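Local coordinates for protein response regulator receiver (Brucella melitensis biovar Abortus, PDB 4G97) that probably accepts a phosphoryl group on its receiver domain and relays the signal to transcription through its sigma-like domain, at residues Met143-Glu148 and Arg186-Asp191. Numbering follows the deposited sequence.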
loop_
_atom_site.group_PDB
_atom_site.type_symbol
_atom_site.label_atom_id
_atom_site.label_comp_id
_atom_site.label_asym_id
_atom_site.label_seq_id
_atom_site.Cartn_x
_atom_site.Cartn_y
_atom_site.Cartn_z
ATOM N N MET A 143 -2.499 -3.576 -16.301
ATOM C CA MET A 143 -3.559 -4.544 -16.453
ATOM C C MET A 143 -4.387 -4.575 -15.149
ATOM O O MET A 143 -3.819 -4.576 -14.045
ATOM C CB MET A 143 -2.959 -5.904 -16.754
ATOM C CG MET A 143 -3.979 -7.007 -16.844
ATOM S SD MET A 143 -3.309 -8.653 -17.192
ATOM C CE MET A 143 -1.824 -8.611 -16.309
ATOM N N ILE A 144 -5.731 -4.621 -15.306
ATOM C CA ILE A 144 -6.692 -4.737 -14.209
ATOM C C ILE A 144 -7.249 -6.150 -14.213
ATOM O O ILE A 144 -7.747 -6.590 -15.239
ATOM C CB ILE A 144 -7.835 -3.679 -14.289
ATOM C CG1 ILE A 144 -7.252 -2.241 -14.205
ATOM C CG2 ILE A 144 -8.904 -3.930 -13.123
ATOM C CD1 ILE A 144 -8.217 -1.108 -14.502
ATOM N N ILE A 145 -7.150 -6.869 -13.085
ATOM C CA ILE A 145 -7.779 -8.182 -12.911
ATOM C C ILE A 145 -8.920 -7.932 -11.923
ATOM O O ILE A 145 -8.691 -7.771 -10.717
ATOM C CB ILE A 145 -6.864 -9.347 -12.461
ATOM C CG1 ILE A 145 -5.615 -9.489 -13.385
ATOM C CG2 ILE A 145 -7.693 -10.645 -12.491
ATOM C CD1 ILE A 145 -4.529 -10.333 -12.833
ATOM N N GLU A 146 -10.132 -7.812 -12.454
ATOM C CA GLU A 146 -11.323 -7.498 -11.666
ATOM C C GLU A 146 -12.585 -7.958 -12.402
ATOM O O GLU A 146 -12.812 -7.533 -13.532
ATOM C CB GLU A 146 -11.369 -5.976 -11.359
ATOM C CG GLU A 146 -12.648 -5.487 -10.698
ATOM C CD GLU A 146 -12.870 -6.086 -9.328
ATOM O OE1 GLU A 146 -13.841 -6.857 -9.158
ATOM O OE2 GLU A 146 -12.022 -5.840 -8.444
ATOM N N ASP A 147 -13.401 -8.813 -11.754
ATOM C CA ASP A 147 -14.650 -9.349 -12.336
ATOM C C ASP A 147 -15.890 -8.449 -12.177
ATOM O O ASP A 147 -16.836 -8.622 -12.939
ATOM C CB ASP A 147 -14.953 -10.762 -11.802
ATOM C CG ASP A 147 -15.241 -10.834 -10.311
ATOM O OD1 ASP A 147 -14.776 -9.936 -9.564
ATOM O OD2 ASP A 147 -15.900 -11.801 -9.886
ATOM N N GLU A 148 -15.907 -7.541 -11.182
ATOM C CA GLU A 148 -17.042 -6.631 -10.938
ATOM C C GLU A 148 -16.943 -5.406 -11.849
ATOM O O GLU A 148 -16.072 -4.552 -11.632
ATOM C CB GLU A 148 -17.149 -6.212 -9.457
ATOM C CG GLU A 148 -17.999 -7.128 -8.585
ATOM C CD GLU A 148 -19.385 -7.499 -9.093
ATOM O OE1 GLU A 148 -20.169 -6.588 -9.453
ATOM O OE2 GLU A 148 -19.683 -8.715 -9.140
ATOM N N ARG A 186 3.220 -3.091 -17.536
ATOM C CA ARG A 186 4.315 -2.765 -16.638
ATOM C C ARG A 186 3.931 -2.947 -15.152
ATOM O O ARG A 186 4.803 -3.113 -14.300
ATOM C CB ARG A 186 4.724 -1.311 -16.938
ATOM C CG ARG A 186 6.010 -0.805 -16.303
ATOM C CD ARG A 186 7.212 -1.601 -16.747
ATOM N NE ARG A 186 8.427 -1.180 -16.045
ATOM C CZ ARG A 186 8.814 -1.623 -14.855
ATOM N NH1 ARG A 186 8.060 -2.484 -14.182
ATOM N NH2 ARG A 186 9.947 -1.195 -14.318
ATOM N N MET A 187 2.618 -2.946 -14.873
ATOM C CA MET A 187 2.029 -3.037 -13.540
ATOM C C MET A 187 0.716 -3.797 -13.623
ATOM O O MET A 187 0.041 -3.782 -14.665
ATOM C CB MET A 187 1.779 -1.596 -13.016
ATOM C CG MET A 187 1.256 -1.517 -11.579
ATOM S SD MET A 187 1.103 0.176 -10.948
ATOM C CE MET A 187 2.707 0.494 -10.502
ATOM N N VAL A 188 0.324 -4.428 -12.497
ATOM C CA VAL A 188 -0.934 -5.162 -12.373
ATOM C C VAL A 188 -1.695 -4.667 -11.128
ATOM O O VAL A 188 -1.089 -4.491 -10.070
ATOM C CB VAL A 188 -0.697 -6.713 -12.347
ATOM C CG1 VAL A 188 -1.995 -7.482 -12.144
ATOM C CG2 VAL A 188 -0.007 -7.191 -13.625
ATOM N N LEU A 189 -3.026 -4.463 -11.265
ATOM C CA LEU A 189 -3.941 -4.145 -10.160
ATOM C C LEU A 189 -4.888 -5.334 -10.172
ATOM O O LEU A 189 -5.608 -5.528 -11.158
ATOM C CB LEU A 189 -4.684 -2.813 -10.363
ATOM C CG LEU A 189 -3.814 -1.642 -10.850
ATOM C CD1 LEU A 189 -4.640 -0.487 -11.231
ATOM C CD2 LEU A 189 -2.787 -1.236 -9.839
ATOM N N ALA A 190 -4.769 -6.218 -9.146
ATOM C CA ALA A 190 -5.512 -7.475 -9.097
ATOM C C ALA A 190 -6.443 -7.653 -7.919
ATOM O O ALA A 190 -6.040 -7.472 -6.762
ATOM C CB ALA A 190 -4.546 -8.654 -9.146
ATOM N N ASP A 191 -7.683 -8.067 -8.214
ATOM C CA ASP A 191 -8.629 -8.441 -7.162
ATOM C C ASP A 191 -8.197 -9.815 -6.625
ATOM O O ASP A 191 -7.658 -10.630 -7.376
ATOM C CB ASP A 191 -10.067 -8.536 -7.676
ATOM C CG ASP A 191 -11.082 -8.454 -6.539
ATOM O OD1 ASP A 191 -11.058 -9.336 -5.649
ATOM O OD2 ASP A 191 -11.857 -7.488 -6.513
#
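The carboxylates of Glu146 and Asp191 meet with their planes 78° apart, Glu146 OE2 lying 2.5 Å from Asp191 OD2. Beyond this pair, Lys239 forms a salt bridge to Asp191 OD2, and Gln193 N bonds to Asp191 OD1. Asp191 ends strand 187-191 and Glu146 follows directly on strand 141-145, its parallel neighbour in the CheY-like receiver fold; the active site of such domains lies at this end of the sheet, and Asp191 is the predicted phosphorylation site, unmodified here. Residues 143-145 of strand 141-145 run at 11° to strand 187-191, joined to it by four backbone bonds, from Met143 N to Met187 O (3.0 Å) through to Asp191 N to Ile145 O (2.7 Å). On one face Ile144 and Leu189 pack against helix 149-161, both reaching Ile155. On the other, Ile145 CD1 spans Val188 CG1 (3.9 Å) and Ala190 CB (4.1 Å), and Val204 of helix 200-210 covers all three residues. Met143 lies alongside Val188, its chain bent at chi3 (36°), with CE 3.5 Å from Val188 CG2. Glu146 OE1 accepts a hydrogen bond from Glu148 N on its anti lone pair, at 3.0 Å.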